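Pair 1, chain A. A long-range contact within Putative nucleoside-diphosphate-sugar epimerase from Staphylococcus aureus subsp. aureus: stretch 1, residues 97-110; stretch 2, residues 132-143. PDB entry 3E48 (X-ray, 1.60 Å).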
# COMPACT_ATOMS: atom_id res chain seq x y z
N GLY A 97 17.59 -2.60 -18.12
CA GLY A 97 18.16 -1.26 -18.04
C GLY A 97 17.29 -0.05 -18.28
O GLY A 97 17.77 0.97 -18.79
N VAL A 98 16.02 -0.14 -17.90
CA VAL A 98 15.10 0.99 -18.05
C VAL A 98 15.48 1.99 -16.95
O VAL A 98 15.58 1.63 -15.78
CB VAL A 98 13.64 0.53 -17.85
CG1 VAL A 98 12.70 1.73 -17.90
CG2 VAL A 98 13.28 -0.48 -18.94
N ALA A 99 15.70 3.25 -17.35
CA ALA A 99 16.12 4.29 -16.42
C ALA A 99 15.02 5.03 -15.67
O ALA A 99 15.28 5.62 -14.63
CB ALA A 99 16.98 5.31 -17.16
N HIS A 100 13.81 5.00 -16.20
CA HIS A 100 12.73 5.71 -15.53
C HIS A 100 11.38 5.06 -15.76
O HIS A 100 11.11 4.56 -16.85
CB HIS A 100 12.70 7.17 -16.01
CG HIS A 100 11.96 8.09 -15.09
ND1 HIS A 100 10.59 8.22 -15.12
CD2 HIS A 100 12.40 8.88 -14.08
CE1 HIS A 100 10.21 9.05 -14.16
NE2 HIS A 100 11.29 9.46 -13.52
N ILE A 101 10.55 5.07 -14.73
CA ILE A 101 9.22 4.49 -14.82
C ILE A 101 8.17 5.52 -14.43
O ILE A 101 8.28 6.16 -13.39
CB ILE A 101 9.05 3.27 -13.87
CG1 ILE A 101 9.92 2.10 -14.33
CG2 ILE A 101 7.58 2.86 -13.81
CD1 ILE A 101 10.01 0.96 -13.33
N ILE A 102 7.18 5.71 -15.29
CA ILE A 102 6.08 6.62 -15.00
C ILE A 102 4.93 5.66 -14.71
O ILE A 102 4.48 4.95 -15.61
CB ILE A 102 5.74 7.53 -16.20
CG1 ILE A 102 6.95 8.42 -16.53
CG2 ILE A 102 4.52 8.39 -15.88
CD1 ILE A 102 6.79 9.31 -17.76
N PHE A 103 4.49 5.62 -13.46
CA PHE A 103 3.43 4.70 -13.06
C PHE A 103 2.09 5.41 -12.92
O PHE A 103 1.98 6.40 -12.20
CB PHE A 103 3.80 4.03 -11.73
CG PHE A 103 2.89 2.90 -11.33
CD1 PHE A 103 3.25 1.58 -11.59
CD2 PHE A 103 1.68 3.15 -10.70
CE1 PHE A 103 2.42 0.52 -11.21
CE2 PHE A 103 0.84 2.10 -10.32
CZ PHE A 103 1.21 0.78 -10.58
N ILE A 104 1.07 4.91 -13.61
CA ILE A 104 -0.26 5.50 -13.56
C ILE A 104 -1.13 4.79 -12.52
O ILE A 104 -1.72 3.75 -12.81
CB ILE A 104 -0.97 5.41 -14.92
CG1 ILE A 104 -0.07 6.01 -16.02
CG2 ILE A 104 -2.31 6.13 -14.86
CD1 ILE A 104 0.29 7.46 -15.81
N GLY A 105 -1.22 5.36 -11.32
CA GLY A 105 -2.00 4.75 -10.27
C GLY A 105 -3.32 5.44 -9.99
O GLY A 105 -3.54 6.58 -10.42
N TYR A 106 -4.20 4.76 -9.26
CA TYR A 106 -5.51 5.29 -8.90
C TYR A 106 -5.45 5.98 -7.54
O TYR A 106 -4.72 5.53 -6.65
CB TYR A 106 -6.52 4.14 -8.87
CG TYR A 106 -7.97 4.55 -8.78
CD1 TYR A 106 -8.48 5.56 -9.60
CD2 TYR A 106 -8.84 3.91 -7.90
CE1 TYR A 106 -9.82 5.92 -9.55
CE2 TYR A 106 -10.18 4.25 -7.84
CZ TYR A 106 -10.67 5.26 -8.67
OH TYR A 106 -12.00 5.60 -8.62
N TYR A 107 -6.22 7.05 -7.36
CA TYR A 107 -6.19 7.81 -6.11
C TYR A 107 -6.83 7.17 -4.87
O TYR A 107 -6.70 7.72 -3.77
CB TYR A 107 -6.78 9.22 -6.31
CG TYR A 107 -8.29 9.35 -6.47
CD1 TYR A 107 -8.92 10.56 -6.20
CD2 TYR A 107 -9.08 8.29 -6.93
CE1 TYR A 107 -10.30 10.73 -6.38
CE2 TYR A 107 -10.46 8.45 -7.12
CZ TYR A 107 -11.06 9.67 -6.84
OH TYR A 107 -12.42 9.83 -7.02
N ALA A 108 -7.49 6.03 -5.02
CA ALA A 108 -8.11 5.35 -3.88
C ALA A 108 -7.05 4.43 -3.30
O ALA A 108 -7.14 3.20 -3.40
CB ALA A 108 -9.32 4.55 -4.34
N ASP A 109 -6.04 5.03 -2.68
CA ASP A 109 -4.91 4.27 -2.16
C ASP A 109 -4.42 4.60 -0.75
O ASP A 109 -3.30 4.23 -0.39
CB ASP A 109 -3.74 4.42 -3.14
CG ASP A 109 -3.23 5.86 -3.23
OD1 ASP A 109 -3.79 6.76 -2.56
OD2 ASP A 109 -2.26 6.09 -3.99
N GLN A 110 -5.23 5.28 0.06
CA GLN A 110 -4.80 5.61 1.42
C GLN A 110 -4.72 4.35 2.28
O GLN A 110 -5.32 3.33 1.96
CB GLN A 110 -5.74 6.62 2.06
CG GLN A 110 -5.86 7.93 1.27
CD GLN A 110 -7.13 7.99 0.44
OE1 GLN A 110 -7.52 7.00 -0.18
NE2 GLN A 110 -7.76 9.16 0.40
N GLY A 132 14.89 1.49 -6.27
CA GLY A 132 16.07 2.27 -6.56
C GLY A 132 16.04 2.84 -7.97
O GLY A 132 16.97 3.53 -8.40
N ILE A 133 14.98 2.54 -8.71
CA ILE A 133 14.81 3.03 -10.07
C ILE A 133 14.11 4.38 -10.00
O ILE A 133 13.19 4.57 -9.20
CB ILE A 133 13.95 2.05 -10.89
CG1 ILE A 133 14.56 0.65 -10.81
CG2 ILE A 133 13.84 2.52 -12.33
CD1 ILE A 133 13.72 -0.43 -11.45
N ASP A 134 14.55 5.34 -10.82
CA ASP A 134 13.92 6.65 -10.83
C ASP A 134 12.48 6.46 -11.31
O ASP A 134 12.23 5.69 -12.23
CB ASP A 134 14.64 7.60 -11.81
CG ASP A 134 16.03 7.99 -11.34
OD1 ASP A 134 16.31 7.93 -10.12
OD2 ASP A 134 16.85 8.39 -12.20
N TYR A 135 11.54 7.15 -10.67
CA TYR A 135 10.15 7.00 -11.09
C TYR A 135 9.30 8.23 -10.79
O TYR A 135 9.66 9.08 -9.97
CB TYR A 135 9.51 5.76 -10.44
CG TYR A 135 9.28 5.87 -8.95
CD1 TYR A 135 10.33 5.75 -8.05
CD2 TYR A 135 8.00 6.13 -8.44
CE1 TYR A 135 10.12 5.89 -6.67
CE2 TYR A 135 7.78 6.26 -7.08
CZ TYR A 135 8.84 6.14 -6.20
OH TYR A 135 8.62 6.30 -4.85
N THR A 136 8.18 8.31 -11.49
CA THR A 136 7.22 9.40 -11.35
C THR A 136 5.90 8.70 -11.09
O THR A 136 5.45 7.90 -11.92
CB THR A 136 7.13 10.22 -12.66
OG1 THR A 136 8.43 10.74 -12.98
CG2 THR A 136 6.16 11.39 -12.51
N TYR A 137 5.29 8.97 -9.94
CA TYR A 137 4.04 8.32 -9.60
C TYR A 137 2.88 9.28 -9.85
O TYR A 137 2.76 10.33 -9.21
CB TYR A 137 4.08 7.87 -8.13
CG TYR A 137 3.08 6.79 -7.81
CD1 TYR A 137 1.78 7.11 -7.43
CD2 TYR A 137 3.42 5.44 -7.94
CE1 TYR A 137 0.83 6.11 -7.20
CE2 TYR A 137 2.47 4.43 -7.71
CZ TYR A 137 1.18 4.78 -7.35
OH TYR A 137 0.24 3.80 -7.13
N VAL A 138 2.04 8.93 -10.82
CA VAL A 138 0.91 9.76 -11.20
C VAL A 138 -0.39 9.15 -10.71
O VAL A 138 -0.78 8.07 -11.16
CB VAL A 138 0.84 9.89 -12.74
CG1 VAL A 138 -0.31 10.81 -13.14
CG2 VAL A 138 2.17 10.42 -13.27
N ARG A 139 -1.08 9.82 -9.80
CA ARG A 139 -2.34 9.30 -9.30
C ARG A 139 -3.49 9.98 -10.03
O ARG A 139 -3.46 11.19 -10.25
CB ARG A 139 -2.43 9.53 -7.78
CG ARG A 139 -1.40 8.70 -7.01
CD ARG A 139 -1.20 9.16 -5.57
NE ARG A 139 -2.37 8.92 -4.73
CZ ARG A 139 -3.17 9.88 -4.28
NH1 ARG A 139 -2.93 11.15 -4.60
NH2 ARG A 139 -4.21 9.57 -3.52
N MSE A 140 -4.48 9.20 -10.45
CA MSE A 140 -5.61 9.78 -11.16
C MSE A 140 -6.92 9.67 -10.38
O MSE A 140 -7.10 8.74 -9.59
CB MSE A 140 -5.76 9.11 -12.53
CG MSE A 140 -6.17 7.65 -12.47
SE MSE A 140 -6.08 6.76 -14.21
CE MSE A 140 -5.36 5.08 -13.61
N ALA A 141 -7.81 10.63 -10.61
CA ALA A 141 -9.13 10.63 -9.97
C ALA A 141 -10.03 9.68 -10.75
O ALA A 141 -9.56 8.98 -11.65
CB ALA A 141 -9.70 12.05 -9.96
N MSE A 142 -11.32 9.64 -10.41
CA MSE A 142 -12.27 8.73 -11.07
C MSE A 142 -12.71 9.15 -12.48
O MSE A 142 -13.09 10.29 -12.71
CB MSE A 142 -13.51 8.56 -10.18
CG MSE A 142 -14.45 7.44 -10.61
SE MSE A 142 -16.01 7.26 -9.48
CE MSE A 142 -15.15 6.67 -7.84
N TYR A 143 -12.67 8.21 -13.42
CA TYR A 143 -13.07 8.51 -14.80
C TYR A 143 -14.50 9.01 -14.93
O TYR A 143 -15.42 8.43 -14.34
CB TYR A 143 -12.96 7.27 -15.70
CG TYR A 143 -11.60 6.62 -15.79
CD1 TYR A 143 -10.47 7.36 -16.10
CD2 TYR A 143 -11.47 5.24 -15.62
CE1 TYR A 143 -9.23 6.75 -16.25
CE2 TYR A 143 -10.24 4.62 -15.78
CZ TYR A 143 -9.12 5.38 -16.09
OH TYR A 143 -7.91 4.76 -16.26
O HOH W 1 16.94 4.80 -12.50
O HOH W 2 -2.18 4.84 -6.38

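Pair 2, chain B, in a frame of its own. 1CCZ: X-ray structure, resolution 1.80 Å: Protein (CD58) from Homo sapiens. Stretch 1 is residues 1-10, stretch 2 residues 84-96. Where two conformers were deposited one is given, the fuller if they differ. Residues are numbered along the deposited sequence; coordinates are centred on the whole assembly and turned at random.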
# COMPACT_ATOMS: atom_id res chain seq x y z
N PHE B 1 0.45 8.23 20.08
CA PHE B 1 0.85 7.20 19.07
C PHE B 1 0.09 7.39 17.75
O PHE B 1 -1.11 7.69 17.74
CB PHE B 1 0.59 5.80 19.64
CG PHE B 1 1.08 4.67 18.76
CD1 PHE B 1 0.36 4.28 17.63
CD2 PHE B 1 2.22 3.94 19.09
CE1 PHE B 1 0.77 3.19 16.85
CE2 PHE B 1 2.64 2.85 18.32
CZ PHE B 1 1.91 2.48 17.20
N SER B 2 0.83 7.22 16.65
CA SER B 2 0.31 7.34 15.28
C SER B 2 1.14 6.40 14.39
O SER B 2 2.35 6.29 14.57
CB SER B 2 0.43 8.78 14.78
OG SER B 2 -0.63 9.11 13.91
N GLN B 3 0.51 5.74 13.44
CA GLN B 3 1.26 4.83 12.59
C GLN B 3 0.64 4.76 11.22
O GLN B 3 -0.59 4.76 11.08
CB GLN B 3 1.28 3.44 13.20
CG GLN B 3 2.63 3.00 13.66
CD GLN B 3 3.03 1.67 13.05
OE1 GLN B 3 3.86 1.63 12.14
NE2 GLN B 3 2.44 0.58 13.53
N GLN B 4 1.50 4.70 10.20
CA GLN B 4 1.06 4.62 8.82
C GLN B 4 1.13 3.15 8.43
O GLN B 4 2.18 2.52 8.59
CB GLN B 4 1.97 5.44 7.92
CG GLN B 4 2.00 6.90 8.28
CD GLN B 4 0.90 7.67 7.59
OE1 GLN B 4 -0.01 8.22 8.24
NE2 GLN B 4 0.97 7.73 6.26
N ILE B 5 0.01 2.61 7.95
CA ILE B 5 -0.02 1.20 7.57
C ILE B 5 -0.50 1.07 6.13
O ILE B 5 -1.46 1.72 5.72
CB ILE B 5 -0.96 0.37 8.52
CG1 ILE B 5 -0.56 0.59 9.98
CG2 ILE B 5 -0.85 -1.12 8.20
CD1 ILE B 5 0.66 -0.19 10.41
N TYR B 6 0.19 0.23 5.36
CA TYR B 6 -0.15 0.03 3.97
C TYR B 6 -0.59 -1.39 3.70
O TYR B 6 0.19 -2.33 3.87
CB TYR B 6 1.07 0.40 3.11
CG TYR B 6 1.52 1.82 3.37
CD1 TYR B 6 0.84 2.89 2.79
CD2 TYR B 6 2.57 2.09 4.26
CE1 TYR B 6 1.17 4.20 3.10
CE2 TYR B 6 2.91 3.41 4.57
CZ TYR B 6 2.20 4.46 3.99
OH TYR B 6 2.49 5.78 4.33
N GLY B 7 -1.84 -1.56 3.30
CA GLY B 7 -2.33 -2.89 3.03
C GLY B 7 -2.72 -3.07 1.58
O GLY B 7 -2.84 -2.09 0.84
N VAL B 8 -2.93 -4.31 1.18
CA VAL B 8 -3.30 -4.61 -0.19
C VAL B 8 -4.73 -5.09 -0.27
O VAL B 8 -5.19 -5.81 0.62
CB VAL B 8 -2.44 -5.72 -0.77
CG1 VAL B 8 -2.69 -5.85 -2.26
CG2 VAL B 8 -1.01 -5.40 -0.52
N VAL B 9 -5.43 -4.67 -1.32
CA VAL B 9 -6.81 -5.07 -1.52
C VAL B 9 -6.84 -6.58 -1.42
O VAL B 9 -5.93 -7.26 -1.91
CB VAL B 9 -7.33 -4.63 -2.91
CG1 VAL B 9 -8.83 -4.63 -2.93
CG2 VAL B 9 -6.85 -3.27 -3.22
N TYR B 10 -7.86 -7.10 -0.74
CA TYR B 10 -8.06 -8.54 -0.51
C TYR B 10 -7.05 -9.16 0.45
O TYR B 10 -7.19 -10.32 0.83
CB TYR B 10 -8.08 -9.33 -1.83
CG TYR B 10 -9.00 -8.73 -2.87
CD1 TYR B 10 -10.23 -8.15 -2.49
CD2 TYR B 10 -8.63 -8.67 -4.21
CE1 TYR B 10 -11.05 -7.52 -3.42
CE2 TYR B 10 -9.44 -8.03 -5.15
CZ TYR B 10 -10.65 -7.45 -4.75
OH TYR B 10 -11.40 -6.76 -5.68
N ASP B 84 -2.81 7.32 26.74
CA ASP B 84 -2.70 7.86 25.39
C ASP B 84 -3.37 7.10 24.24
O ASP B 84 -3.66 5.89 24.30
CB ASP B 84 -1.23 8.06 25.06
CG ASP B 84 -0.33 7.12 25.84
OD1 ASP B 84 -0.76 5.99 26.15
OD2 ASP B 84 0.82 7.53 26.14
N THR B 85 -3.58 7.86 23.18
CA THR B 85 -4.20 7.38 21.96
C THR B 85 -3.30 6.40 21.21
O THR B 85 -2.07 6.38 21.38
CB THR B 85 -4.52 8.57 21.00
OG1 THR B 85 -3.33 8.94 20.29
CG2 THR B 85 -5.01 9.79 21.79
N MET B 86 -3.94 5.56 20.40
CA MET B 86 -3.24 4.61 19.55
C MET B 86 -3.97 4.82 18.25
O MET B 86 -5.10 4.33 18.06
CB MET B 86 -3.41 3.19 20.05
CG MET B 86 -2.70 2.93 21.35
SD MET B 86 -1.00 2.39 21.12
CE MET B 86 -1.04 1.69 19.49
N LYS B 87 -3.35 5.61 17.37
CA LYS B 87 -3.93 5.93 16.07
C LYS B 87 -3.15 5.25 14.97
O LYS B 87 -1.93 5.18 15.01
CB LYS B 87 -3.90 7.44 15.85
CG LYS B 87 -5.11 8.18 16.41
CD LYS B 87 -4.69 9.42 17.21
CE LYS B 87 -4.50 10.64 16.30
NZ LYS B 87 -3.08 10.85 15.81
N PHE B 88 -3.88 4.72 13.99
CA PHE B 88 -3.28 4.04 12.85
C PHE B 88 -4.00 4.51 11.61
O PHE B 88 -5.23 4.45 11.57
CB PHE B 88 -3.47 2.53 12.95
CG PHE B 88 -2.72 1.88 14.07
CD1 PHE B 88 -3.21 1.93 15.38
CD2 PHE B 88 -1.52 1.22 13.83
CE1 PHE B 88 -2.51 1.31 16.42
CE2 PHE B 88 -0.82 0.60 14.87
CZ PHE B 88 -1.31 0.64 16.17
N PHE B 89 -3.27 5.02 10.61
CA PHE B 89 -3.96 5.38 9.38
C PHE B 89 -3.58 4.32 8.36
O PHE B 89 -2.41 4.09 8.04
CB PHE B 89 -3.67 6.82 8.87
CG PHE B 89 -3.41 7.80 10.01
CD1 PHE B 89 -2.37 7.58 10.90
CD2 PHE B 89 -4.29 8.85 10.29
CE1 PHE B 89 -2.21 8.36 12.02
CE2 PHE B 89 -4.14 9.63 11.41
CZ PHE B 89 -3.10 9.38 12.28
N LEU B 90 -4.62 3.61 7.93
CA LEU B 90 -4.48 2.52 7.00
C LEU B 90 -4.82 2.96 5.58
O LEU B 90 -5.86 3.57 5.34
CB LEU B 90 -5.42 1.37 7.41
CG LEU B 90 -5.64 0.25 6.40
CD1 LEU B 90 -4.38 -0.59 6.29
CD2 LEU B 90 -6.84 -0.62 6.80
N TYR B 91 -3.92 2.65 4.65
CA TYR B 91 -4.15 2.94 3.24
C TYR B 91 -4.27 1.57 2.59
O TYR B 91 -3.51 0.65 2.93
CB TYR B 91 -2.98 3.72 2.65
CG TYR B 91 -2.75 5.02 3.35
CD1 TYR B 91 -3.52 6.14 3.04
CD2 TYR B 91 -1.81 5.13 4.39
CE1 TYR B 91 -3.38 7.35 3.75
CE2 TYR B 91 -1.66 6.32 5.12
CZ TYR B 91 -2.45 7.43 4.79
OH TYR B 91 -2.36 8.61 5.52
N VAL B 92 -5.24 1.42 1.70
CA VAL B 92 -5.46 0.15 1.01
C VAL B 92 -5.11 0.34 -0.47
O VAL B 92 -5.77 1.10 -1.20
CB VAL B 92 -6.92 -0.31 1.13
CG1 VAL B 92 -7.12 -1.59 0.33
CG2 VAL B 92 -7.27 -0.53 2.61
N LEU B 93 -4.05 -0.34 -0.90
CA LEU B 93 -3.57 -0.19 -2.26
C LEU B 93 -3.74 -1.40 -3.12
O LEU B 93 -3.68 -2.55 -2.67
CB LEU B 93 -2.09 0.20 -2.24
CG LEU B 93 -1.71 1.57 -1.68
CD1 LEU B 93 -1.56 1.47 -0.19
CD2 LEU B 93 -0.42 2.03 -2.28
N GLU B 94 -3.96 -1.14 -4.39
CA GLU B 94 -4.05 -2.20 -5.36
C GLU B 94 -2.59 -2.36 -5.88
O GLU B 94 -1.85 -1.37 -6.01
CB GLU B 94 -5.06 -1.75 -6.41
CG GLU B 94 -4.77 -2.08 -7.82
CD GLU B 94 -5.76 -1.39 -8.74
OE1 GLU B 94 -6.87 -1.09 -8.23
OE2 GLU B 94 -5.44 -1.14 -9.93
N MET B 95 -2.15 -3.58 -6.09
CA MET B 95 -0.79 -3.83 -6.57
C MET B 95 -0.63 -3.39 -8.02
O MET B 95 -1.59 -3.40 -8.78
CB MET B 95 -0.47 -5.31 -6.44
CG MET B 95 -0.09 -5.71 -5.03
SD MET B 95 0.16 -7.47 -4.91
CE MET B 95 -1.31 -8.06 -5.86
N VAL B 96 0.60 -3.00 -8.39
CA VAL B 96 0.88 -2.57 -9.77
C VAL B 96 0.93 -3.77 -10.69
O VAL B 96 1.20 -4.90 -10.24
CB VAL B 96 2.26 -1.83 -9.88
CG1 VAL B 96 2.28 -0.59 -9.03
CG2 VAL B 96 3.40 -2.76 -9.48

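Where do the two contacts differ most sharply? They part at the pair Gly-plus-partner, the same place on both backbones: Gly A105 lies on Gly B7, and its neighbour Arg A139 lies on Val B92. In pair 1 this site opens onto charge. Arg A139 reaches past the glycine to Asp A109 in a two-pronged salt bridge, Arg A139 NE to Asp A109 OD2 at 2.9 Å and Arg A139 NH2 to Asp A109 OD1 at 3.0 Å, with Asp A109 OD2 near the plane of the guanidinium. A water joins the same cluster, donating to Tyr A106 O and Asp A109 OD2 and accepting from Tyr A137 OH. In pair 2 the matching Val B92 is a short hydrocarbon, with Val B92 CG1 3.9 Å from Val B9 CG2.

What geometry do they share? Each is a pair of neighbouring parallel strands, crossing at -31° in pair 1 and -21° in pair 2, and 14 central residues superpose with an RMSD of 0.4 Å. As is usual in parallel pairing, the N-H and C=O of one residue both turn to the other strand and bond to the two residues flanking its partner there. Thus Phe A103 N donates to Thr A136 O (2.9 Å) while Val A138 N donates to Phe A103 O (2.9 Å); at the matching Ile B5, Ile B5 N donates to Phe B89 O (2.8 Å) and Tyr B91 N donates to Ile B5 O (2.8 Å). The ladder continues through both glycines and ends alike, with Tyr A107 N bonded to Met A140 O at 2.9 Å and Val B9 N bonded to Leu B93 O at 3.1 Å.

How is the glycine used on the face it shares with Phe A103 and Tyr A137, or with Ile B5 and Leu B90? In pair 1 the phenol of Tyr A137 leans over it: Tyr A137 OH is 4.0 Å from Gly A105 CA, and an ideal CB on Gly A105 would come within 2.5 Å of Tyr A137 OH, a clash. The rings of Phe A103 and Tyr A137 lie nearly parallel but slid apart, centroids 5.2 Å apart. Pair 2 fills the matching positions with aliphatic groups, Ile B5 CG2 meeting Leu B90 CD1 at 4.0 Å. An ideal CB on Gly B7 would stand 3.6 Å from Leu B90 CD1, so the crowding is much milder.

What packs the opposite face? Here the aromatic pairing changes hands. Pair 1 is aliphatic in the middle, with Ile A104 CD1 4.0 Å from Val A138 CB and Ile A104 CG2 3.5 Å from Met A140 CE, of a selenomethionine. At the positions of Ile A104 and Val A138, pair 2 places Tyr B6 and Tyr B91, whose slid, near-parallel rings have centroids 5.4 Å apart; Tyr B6 CD1 also meets Leu B93 CD1 at 4.1 Å. Thus each contact carries one such offset ring pair, on opposite faces of the superposed strands.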